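Local coordinates for YcaO (Methanopyrus kandleri, PDB 6CIB), which binds ADP and magnesium and probably uses ATP to activate peptide backbone amides for thioamidation, as a member of the YcaO family, at residues A[49-54]-A[58-63]; A[220-225]-A[290-295]. All blocks are in the same frame, centred on the assembly; numbering follows the deposited sequence.

Contact 1: residues A[49-54]-A[58-63]; sequences IRRRRS and EFYHAG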
loop_
_atom_site.group_PDB
_atom_site.type_symbol
_atom_site.label_atom_id
_atom_site.label_comp_id
_atom_site.label_asym_id
_atom_site.label_seq_id
_atom_site.Cartn_x
_atom_site.Cartn_y
_atom_site.Cartn_z
ATOM N N ILE A 49 -9.916 -12.176 -7.477
ATOM C CA ILE A 49 -8.893 -12.013 -8.525
ATOM C C ILE A 49 -9.556 -11.478 -9.781
ATOM O O ILE A 49 -10.644 -11.930 -10.156
ATOM C CB ILE A 49 -8.090 -13.315 -8.800
ATOM C CG1 ILE A 49 -7.275 -13.720 -7.568
ATOM C CG2 ILE A 49 -7.117 -13.157 -9.972
ATOM C CD1 ILE A 49 -7.922 -14.829 -6.774
ATOM N N ARG A 50 -8.895 -10.506 -10.409
ATOM C CA ARG A 50 -9.362 -9.916 -11.655
ATOM C C ARG A 50 -8.317 -10.066 -12.759
ATOM O O ARG A 50 -7.126 -9.818 -12.535
ATOM C CB ARG A 50 -9.720 -8.440 -11.442
ATOM C CG ARG A 50 -10.800 -8.189 -10.377
ATOM C CD ARG A 50 -12.185 -8.634 -10.854
ATOM N NE ARG A 50 -13.223 -8.493 -9.826
ATOM C CZ ARG A 50 -13.520 -9.411 -8.903
ATOM N NH1 ARG A 50 -12.862 -10.567 -8.864
ATOM N NH2 ARG A 50 -14.481 -9.168 -8.006
ATOM N N ARG A 51 -8.773 -10.500 -13.931
ATOM C CA ARG A 51 -7.981 -10.432 -15.151
ATOM C C ARG A 51 -8.437 -9.184 -15.910
ATOM O O ARG A 51 -9.624 -9.033 -16.222
ATOM C CB ARG A 51 -8.154 -11.707 -15.987
ATOM C CG ARG A 51 -7.236 -11.800 -17.203
ATOM C CD ARG A 51 -7.199 -13.209 -17.794
ATOM N NE ARG A 51 -8.484 -13.640 -18.348
ATOM C CZ ARG A 51 -8.887 -13.439 -19.604
ATOM N NH1 ARG A 51 -8.112 -12.811 -20.479
ATOM N NH2 ARG A 51 -10.081 -13.872 -19.997
ATOM N N ARG A 52 -7.482 -8.294 -16.166
ATOM C CA ARG A 52 -7.729 -6.980 -16.771
ATOM C C ARG A 52 -6.931 -6.806 -18.077
ATOM O O ARG A 52 -5.756 -7.163 -18.131
ATOM C CB ARG A 52 -7.334 -5.879 -15.775
ATOM C CG ARG A 52 -7.845 -4.496 -16.131
ATOM C CD ARG A 52 -7.228 -3.393 -15.284
ATOM N NE ARG A 52 -7.155 -2.171 -16.086
ATOM C CZ ARG A 52 -6.036 -1.560 -16.451
ATOM N NH1 ARG A 52 -4.852 -2.007 -16.059
ATOM N NH2 ARG A 52 -6.105 -0.477 -17.200
ATOM N N ARG A 53 -7.576 -6.247 -19.106
ATOM C CA ARG A 53 -6.937 -5.961 -20.399
ATOM C C ARG A 53 -6.812 -4.469 -20.625
ATOM O O ARG A 53 -7.770 -3.735 -20.384
ATOM C CB ARG A 53 -7.781 -6.504 -21.556
ATOM C CG ARG A 53 -7.674 -7.986 -21.807
ATOM C CD ARG A 53 -7.958 -8.270 -23.280
ATOM N NE ARG A 53 -8.627 -9.554 -23.491
ATOM C CZ ARG A 53 -8.063 -10.755 -23.333
ATOM N NH1 ARG A 53 -6.795 -10.874 -22.944
ATOM N NH2 ARG A 53 -8.781 -11.850 -23.559
ATOM N N SER A 54 -5.653 -4.031 -21.119
ATOM C CA SER A 54 -5.460 -2.646 -21.603
ATOM C C SER A 54 -4.499 -2.629 -22.794
ATOM O O SER A 54 -3.999 -3.682 -23.203
ATOM C CB SER A 54 -4.943 -1.737 -20.478
ATOM O OG SER A 54 -3.575 -1.997 -20.188
ATOM N N GLU A 58 -2.175 -7.785 -20.626
ATOM C CA GLU A 58 -3.095 -8.472 -19.732
ATOM C C GLU A 58 -2.474 -8.559 -18.349
ATOM O O GLU A 58 -1.312 -8.935 -18.216
ATOM C CB GLU A 58 -3.413 -9.867 -20.263
ATOM C CG GLU A 58 -4.582 -10.538 -19.569
ATOM C CD GLU A 58 -4.783 -11.959 -20.039
ATOM O OE1 GLU A 58 -5.671 -12.166 -20.894
ATOM O OE2 GLU A 58 -4.049 -12.857 -19.567
ATOM N N PHE A 59 -3.262 -8.206 -17.332
ATOM C CA PHE A 59 -2.795 -8.175 -15.948
ATOM C C PHE A 59 -3.748 -8.894 -15.001
ATOM O O PHE A 59 -4.963 -8.929 -15.233
ATOM C CB PHE A 59 -2.599 -6.726 -15.473
ATOM C CG PHE A 59 -1.716 -5.896 -16.370
ATOM C CD1 PHE A 59 -0.323 -6.011 -16.310
ATOM C CD2 PHE A 59 -2.280 -4.992 -17.283
ATOM C CE1 PHE A 59 0.490 -5.243 -17.141
ATOM C CE2 PHE A 59 -1.469 -4.222 -18.114
ATOM C CZ PHE A 59 -0.085 -4.347 -18.043
ATOM N N TYR A 60 -3.175 -9.474 -13.949
ATOM C CA TYR A 60 -3.934 -9.974 -12.806
ATOM C C TYR A 60 -3.873 -8.980 -11.655
ATOM O O TYR A 60 -2.796 -8.503 -11.297
ATOM C CB TYR A 60 -3.431 -11.350 -12.353
ATOM C CG TYR A 60 -3.789 -12.467 -13.303
ATOM C CD1 TYR A 60 -5.049 -13.077 -13.256
ATOM C CD2 TYR A 60 -2.871 -12.915 -14.264
ATOM C CE1 TYR A 60 -5.387 -14.096 -14.139
ATOM C CE2 TYR A 60 -3.193 -13.945 -15.146
ATOM C CZ TYR A 60 -4.448 -14.529 -15.081
ATOM O OH TYR A 60 -4.768 -15.547 -15.951
ATOM N N HIS A 61 -5.039 -8.648 -11.107
ATOM C CA HIS A 61 -5.138 -7.803 -9.913
ATOM C C HIS A 61 -5.947 -8.546 -8.864
ATOM O O HIS A 61 -6.812 -9.366 -9.196
ATOM C CB HIS A 61 -5.789 -6.451 -10.225
ATOM C CG HIS A 61 -5.171 -5.730 -11.385
ATOM N ND1 HIS A 61 -3.895 -5.205 -11.347
ATOM C CD2 HIS A 61 -5.655 -5.448 -12.620
ATOM C CE1 HIS A 61 -3.622 -4.633 -12.506
ATOM N NE2 HIS A 61 -4.675 -4.762 -13.295
ATOM N N ALA A 62 -5.655 -8.264 -7.598
ATOM C CA ALA A 62 -6.337 -8.917 -6.496
ATOM C C ALA A 62 -6.942 -7.916 -5.527
ATOM O O ALA A 62 -6.456 -6.785 -5.384
ATOM C CB ALA A 62 -5.402 -9.880 -5.775
ATOM N N GLY A 63 -8.029 -8.345 -4.894
ATOM C CA GLY A 63 -8.639 -7.646 -3.775
ATOM C C GLY A 63 -8.911 -8.638 -2.671
ATOM O O GLY A 63 -8.841 -9.857 -2.877
#
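R50 and H61 form a hydrogen-bonded antiparallel pair, R50 N to H61 O at 2.7 Å and H61 N to R50 O at 2.8 Å; R52 and F59 repeat the pattern two residues on, the short strand axes lying 4.6 Å apart with their directions 152° from each other. On the face carrying I49, R51, R53, E58, Y60 and A62, one carboxylate oxygen gathers two arginines. E58 OE1 takes a hydrogen bond from R51 NH1 at 2.6 Å, bent to 139° at the hydrogen and arriving from above the carboxylate plane, and forms a second salt bridge with R53 NH1 at 2.7 Å. E58 reaches them because CG stands anti to the backbone N and the chain beyond is extended, crossing the aliphatic part of R51. R51 also ion-pairs through NE with E36 of the neighbouring strand, so its guanidinium is held between two carboxylates. Y60 lies obliquely beside this group, its CD1 3.9 Å from I49 CG2 and its OH 3.8 Å from R51 CD. The face carrying R50, R52, F59 and H61 turns to helix 68-85. There R52 CD packs 3.5 Å from H61 NE2, which lies at the edge of the R52 guanidinium, in its plane; that plane is turned only 12° from the F59 ring, which R52 NH1 approaches obliquely. The outer end of R52 is held by E86 and the carbonyl of V32; E86 also bonds S54, whose OG sits at the edge of the F59 ring. R50 bends away, its NE paired with E29 and its NH2 with E48. This is a two-stranded beta hairpin, strands 45-54 and 57-64, within a three-stranded antiparallel sheet; its second strand leads into K64, an ADP-binding residue.

Contact 2: residues A[220-225]-A[290-295]; sequences GAVTEA and RHWFEP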
loop_
_atom_site.group_PDB
_atom_site.type_symbol
_atom_site.label_atom_id
_atom_site.label_comp_id
_atom_site.label_asym_id
_atom_site.label_seq_id
_atom_site.Cartn_x
_atom_site.Cartn_y
_atom_site.Cartn_z
ATOM N N GLY A 220 3.985 -6.095 10.271
ATOM C CA GLY A 220 4.329 -7.116 9.294
ATOM C C GLY A 220 3.866 -8.478 9.761
ATOM O O GLY A 220 3.882 -8.772 10.959
ATOM N N ALA A 221 3.425 -9.294 8.806
ATOM C CA ALA A 221 3.094 -10.695 9.042
ATOM C C ALA A 221 3.935 -11.555 8.115
ATOM O O ALA A 221 4.030 -11.272 6.920
ATOM C CB ALA A 221 1.613 -10.958 8.817
ATOM N N VAL A 222 4.560 -12.588 8.675
ATOM C CA VAL A 222 5.379 -13.516 7.890
ATOM C C VAL A 222 4.909 -14.951 8.106
ATOM O O VAL A 222 4.495 -15.320 9.210
ATOM C CB VAL A 222 6.915 -13.379 8.150
ATOM C CG1 VAL A 222 7.448 -12.081 7.569
ATOM C CG2 VAL A 222 7.260 -13.482 9.633
ATOM N N THR A 223 4.957 -15.742 7.037
ATOM C CA THR A 223 4.565 -17.141 7.115
ATOM C C THR A 223 5.744 -18.097 6.987
ATOM O O THR A 223 6.732 -17.817 6.302
ATOM C CB THR A 223 3.466 -17.528 6.096
ATOM O OG1 THR A 223 3.968 -17.405 4.762
ATOM C CG2 THR A 223 2.225 -16.652 6.270
ATOM N N GLU A 224 5.619 -19.215 7.691
ATOM C CA GLU A 224 6.443 -20.388 7.485
ATOM C C GLU A 224 5.508 -21.459 6.946
ATOM O O GLU A 224 4.390 -21.612 7.432
ATOM C CB GLU A 224 7.065 -20.813 8.812
ATOM C CG GLU A 224 8.254 -21.751 8.688
ATOM C CD GLU A 224 8.907 -22.063 10.026
ATOM O OE1 GLU A 224 8.953 -21.175 10.910
ATOM O OE2 GLU A 224 9.386 -23.206 10.185
ATOM N N ALA A 225 5.950 -22.179 5.924
ATOM C CA ALA A 225 5.133 -23.214 5.287
ATOM C C ALA A 225 6.035 -24.316 4.759
ATOM O O ALA A 225 7.233 -24.090 4.537
ATOM C CB ALA A 225 4.295 -22.617 4.157
ATOM N N ARG A 290 16.533 -14.220 8.393
ATOM C CA ARG A 290 16.693 -14.357 9.850
ATOM C C ARG A 290 16.145 -13.183 10.661
ATOM O O ARG A 290 15.631 -13.380 11.761
ATOM C CB ARG A 290 18.170 -14.573 10.202
ATOM C CG ARG A 290 18.657 -16.012 10.059
ATOM C CD ARG A 290 20.163 -16.148 10.277
ATOM N NE ARG A 290 20.526 -15.991 11.688
ATOM C CZ ARG A 290 21.060 -14.894 12.229
ATOM N NH1 ARG A 290 21.324 -13.821 11.486
ATOM N NH2 ARG A 290 21.334 -14.867 13.528
ATOM N N HIS A 291 16.268 -11.974 10.114
ATOM C CA HIS A 291 15.739 -10.758 10.746
ATOM C C HIS A 291 14.217 -10.806 10.977
ATOM O O HIS A 291 13.724 -10.294 11.985
ATOM C CB HIS A 291 16.188 -9.485 10.008
ATOM C CG HIS A 291 15.853 -9.455 8.546
ATOM N ND1 HIS A 291 16.246 -10.438 7.662
ATOM C CD2 HIS A 291 15.201 -8.527 7.806
ATOM C CE1 HIS A 291 15.828 -10.129 6.447
ATOM N NE2 HIS A 291 15.196 -8.970 6.507
ATOM N N TRP A 292 13.498 -11.448 10.057
ATOM C CA TRP A 292 12.055 -11.674 10.208
ATOM C C TRP A 292 11.695 -12.808 11.153
ATOM O O TRP A 292 10.679 -12.727 11.848
ATOM C CB TRP A 292 11.396 -11.902 8.846
ATOM C CG TRP A 292 11.321 -10.646 8.034
ATOM C CD1 TRP A 292 11.983 -10.378 6.871
ATOM C CD2 TRP A 292 10.563 -9.468 8.347
ATOM N NE1 TRP A 292 11.677 -9.112 6.429
ATOM C CE2 TRP A 292 10.808 -8.528 7.316
ATOM C CE3 TRP A 292 9.693 -9.115 9.395
ATOM C CZ2 TRP A 292 10.208 -7.254 7.296
ATOM C CZ3 TRP A 292 9.102 -7.837 9.381
ATOM C CH2 TRP A 292 9.365 -6.929 8.335
ATOM N N PHE A 293 12.522 -13.852 11.173
ATOM C CA PHE A 293 12.224 -15.079 11.926
ATOM C C PHE A 293 12.869 -15.156 13.309
ATOM O O PHE A 293 12.568 -16.063 14.085
ATOM C CB PHE A 293 12.533 -16.329 11.089
ATOM C CG PHE A 293 11.644 -16.478 9.884
ATOM C CD1 PHE A 293 10.318 -16.895 10.023
ATOM C CD2 PHE A 293 12.127 -16.185 8.606
ATOM C CE1 PHE A 293 9.490 -17.017 8.908
ATOM C CE2 PHE A 293 11.305 -16.305 7.491
ATOM C CZ PHE A 293 9.984 -16.716 7.645
ATOM N N GLU A 294 13.726 -14.187 13.624
ATOM C CA GLU A 294 14.330 -14.084 14.957
ATOM C C GLU A 294 14.055 -12.701 15.572
ATOM O O GLU A 294 14.943 -11.843 15.588
ATOM C CB GLU A 294 15.830 -14.407 14.899
ATOM C CG GLU A 294 16.143 -15.847 14.500
ATOM C CD GLU A 294 17.567 -16.050 14.009
ATOM O OE1 GLU A 294 18.430 -15.164 14.225
ATOM O OE2 GLU A 294 17.830 -17.115 13.401
ATOM N N PRO A 295 12.815 -12.480 16.069
ATOM C CA PRO A 295 12.435 -11.156 16.585
ATOM C C PRO A 295 13.254 -10.697 17.797
ATOM O O PRO A 295 13.637 -11.520 18.623
ATOM C CB PRO A 295 10.960 -11.338 16.966
ATOM C CG PRO A 295 10.806 -12.805 17.206
ATOM C CD PRO A 295 11.696 -13.441 16.184
#
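V222 meets two neighbouring aromatic residues, W292 and F293, at the end of the single-turn helix 290-293. CG1 stands 3.8 Å off the indole plane, displaced past the rim beside CD2 and CE3, with W292 CD2 4.1 Å away; the two side chains cross at about a right angle. The other branch, CG2, meets both the F293 ring, 4.2 Å from CE1 in an oblique approach, and the W292 carbonyl, 4.1 Å from its O. Rotation about the first bond (chi1 -71°) sets CG1 anti to the carbonyl carbon of V222, on the side of the backbone N. Contact 2 thus packs a helical turn against the middle strand of the three-stranded antiparallel sheet 203-209, 217-224 and 233-238, with L209 and M233 of the flanking strands also touching the indole. W292 NE1 is hydrogen-bonded to E175, whose other carboxylate oxygen bonds H291 NE2. W292 CD1, meanwhile, lies 3.5 Å above the H291 ring plane, near the rim. F293 takes the same first-torsion setting as W292 (chi1 -66°), yet from the next position along the helix it directs its ring edge at the strand backbone: T223 O lies in the ring plane, 3.7 Å from F293 CZ. The T223 side chain leaves the strand away from the helix, its OG1 bonded to V232 N and E230 O.

How the contacts relate
Contact 1 joins adjacent strands of a hairpin, whereas contact 2 brings together a strand and a helical turn with 64 residues between them; they share no element, and their nearest atoms are about 16 Å apart. The buried area is 606 Å² in the first and 245 Å² in the second. Contact 1 is partly buried, with backbone bonds and a salt-bridge network at the surface, where R53 and E58 are exposed, and its A62 side chain lies about 8 Å from the bound ADP. Contact 2 is buried and apolar across its segments, away from the annotated sites. Helix 241-260 links their surroundings: it touches I49 and A62 of contact 1, and A221 and T223 of 220-225.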